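Local atomic coordinates of putative alpha KG dependent 2,4-D dioxygenase (Burkholderia xenovorans, PDB entry 5J92), a protein that probably catalyses iron(II)- and 2-oxoglutarate-dependent oxidation of a substrate, as a member of the TfdA dioxygenase family. Residues A152-A157 with A268-G273. Sequence-based numbering, arbitrary orientation.
Sequences ADMRAA and ALMHRG. With FE2 (Fe (II) ion), chain E.
Ala152 and Met270 form an antiparallel hydrogen-bonded pair: Ala152 N gives a nearly straight bond to Met270 O (2.9 Å), and Met270 N returns one to Ala152 O. The small methyl of Ala152 shares a sheet face with the Met270 side chain, and Leu269 CD2 packs against the Ala152 carbonyl oxygen. Where 152-153 leaves the sheet for helix 154-159, Met154 N still reaches Ala268 O at 3.0 Å. The flexible Met154, bent at chi2 and chi3, crosses Met270 obliquely, its CE 3.9 Å from Met270 CE. The strands belong to the cupin-type jelly roll, whose facial triad of iron ligands is His122, Asp124 and His271. Asp153 is the N-cap of the helix, its short carboxylate well suited to first-turn N-H groups. With CG anti to its backbone N (chi1 -171°), OD1 accepts from Ala156 N and, weakly, from Arg155 N. Arg155 also grips Asp153 side-on in a salt bridge, NE to OD1 on its syn lone pair and NH2 to OD2 at 2.8 Å, while Arg155 CD lies on Ala268 CB. Beyond Met270 the packing between the segments loosens: His271 turns away, its imidazole NE2, a good Fe(II) ligand, binding iron at 2.4 Å, and long, charged Arg272 reaches Glu243 of the second subunit, ahead of partly exposed Gly273.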
loop_
_atom_site.group_PDB
_atom_site.type_symbol
_atom_site.label_atom_id
_atom_site.label_comp_id
_atom_site.label_asym_id
_atom_site.label_seq_id
_atom_site.Cartn_x
_atom_site.Cartn_y
_atom_site.Cartn_z
ATOM N N ALA A 152 -1.619 -1.674 13.711
ATOM C CA ALA A 152 -2.186 -2.793 12.974
ATOM C C ALA A 152 -1.880 -4.090 13.706
ATOM O O ALA A 152 -0.714 -4.386 14.002
ATOM C CB ALA A 152 -1.655 -2.828 11.542
ATOM N N ASP A 153 -2.927 -4.858 13.998
ATOM C CA ASP A 153 -2.803 -6.071 14.811
ATOM C C ASP A 153 -2.319 -7.235 13.945
ATOM O O ASP A 153 -3.081 -7.769 13.131
ATOM C CB ASP A 153 -4.144 -6.388 15.464
ATOM C CG ASP A 153 -4.048 -7.516 16.505
ATOM O OD1 ASP A 153 -3.079 -8.319 16.459
ATOM O OD2 ASP A 153 -4.964 -7.586 17.363
ATOM N N MET A 154 -1.051 -7.629 14.113
ATOM C CA MET A 154 -0.490 -8.742 13.348
ATOM C C MET A 154 -0.988 -10.111 13.820
ATOM O O MET A 154 -0.831 -11.100 13.084
ATOM C CB MET A 154 1.042 -8.717 13.415
ATOM C CG MET A 154 1.684 -7.471 12.800
ATOM S SD MET A 154 1.271 -7.265 11.058
ATOM C CE MET A 154 -0.022 -6.065 11.154
ATOM N N ARG A 155 -1.516 -10.204 15.046
ATOM C CA ARG A 155 -2.143 -11.449 15.497
ATOM C C ARG A 155 -3.474 -11.658 14.786
ATOM O O ARG A 155 -3.747 -12.742 14.253
ATOM C CB ARG A 155 -2.364 -11.418 17.014
ATOM C CG ARG A 155 -1.217 -10.827 17.815
ATOM C CD ARG A 155 -1.671 -10.439 19.213
ATOM N NE ARG A 155 -2.765 -9.454 19.159
ATOM C CZ ARG A 155 -3.455 -9.021 20.213
ATOM N NH1 ARG A 155 -3.172 -9.473 21.437
ATOM N NH2 ARG A 155 -4.423 -8.117 20.045
ATOM N N ALA A 156 -4.322 -10.620 14.790
ATOM C CA ALA A 156 -5.599 -10.688 14.098
ATOM C C ALA A 156 -5.396 -10.945 12.612
ATOM O O ALA A 156 -6.135 -11.725 11.999
ATOM C CB ALA A 156 -6.382 -9.384 14.316
ATOM N N ALA A 157 -4.390 -10.301 12.015
ATOM C CA ALA A 157 -4.120 -10.524 10.601
ATOM C C ALA A 157 -3.719 -11.970 10.349
ATOM O O ALA A 157 -4.165 -12.586 9.374
ATOM C CB ALA A 157 -3.026 -9.572 10.115
ATOM N N ALA A 268 3.760 -7.701 18.418
ATOM C CA ALA A 268 2.438 -8.054 17.925
ATOM C C ALA A 268 1.872 -7.041 16.938
ATOM O O ALA A 268 0.718 -7.181 16.528
ATOM C CB ALA A 268 1.453 -8.202 19.097
ATOM N N LEU A 269 2.634 -6.020 16.559
ATOM C CA LEU A 269 2.045 -4.900 15.847
ATOM C C LEU A 269 2.956 -4.394 14.749
ATOM O O LEU A 269 4.158 -4.664 14.721
ATOM C CB LEU A 269 1.760 -3.714 16.781
ATOM C CG LEU A 269 0.799 -3.954 17.933
ATOM C CD1 LEU A 269 1.030 -2.921 18.989
ATOM C CD2 LEU A 269 -0.631 -3.870 17.373
ATOM N N MET A 270 2.338 -3.632 13.858
ATOM C CA MET A 270 2.986 -2.601 13.080
ATOM C C MET A 270 2.330 -1.296 13.498
ATOM O O MET A 270 1.210 -1.285 14.034
ATOM C CB MET A 270 2.827 -2.828 11.569
ATOM C CG MET A 270 3.813 -3.836 10.970
ATOM S SD MET A 270 3.872 -3.766 9.176
ATOM C CE MET A 270 2.149 -3.947 8.761
ATOM N N HIS A 271 3.039 -0.199 13.286
ATOM C CA HIS A 271 2.441 1.099 13.564
ATOM C C HIS A 271 2.976 2.101 12.554
ATOM O O HIS A 271 3.969 1.855 11.866
ATOM C CB HIS A 271 2.743 1.569 14.984
ATOM C CG HIS A 271 4.178 1.924 15.184
ATOM N ND1 HIS A 271 5.160 0.973 15.372
ATOM C CD2 HIS A 271 4.806 3.122 15.179
ATOM C CE1 HIS A 271 6.330 1.573 15.484
ATOM N NE2 HIS A 271 6.140 2.876 15.378
ATOM N N ARG A 272 2.316 3.250 12.487
ATOM C CA ARG A 272 2.780 4.314 11.613
ATOM C C ARG A 272 2.224 5.623 12.135
ATOM O O ARG A 272 1.168 5.643 12.768
ATOM C CB ARG A 272 2.341 4.097 10.156
ATOM C CG ARG A 272 0.835 4.287 9.933
ATOM C CD ARG A 272 0.418 4.100 8.469
ATOM N NE ARG A 272 -1.020 4.350 8.304
ATOM C CZ ARG A 272 -1.621 4.529 7.130
ATOM N NH1 ARG A 272 -0.909 4.476 6.025
ATOM N NH2 ARG A 272 -2.934 4.780 7.065
ATOM N N GLY A 273 2.943 6.708 11.849
ATOM C CA GLY A 273 2.444 8.039 12.126
ATOM C C GLY A 273 1.723 8.609 10.920
ATOM O O GLY A 273 1.986 8.233 9.784
HETATM FE FE FE2 E . 8.423 3.660 15.025
#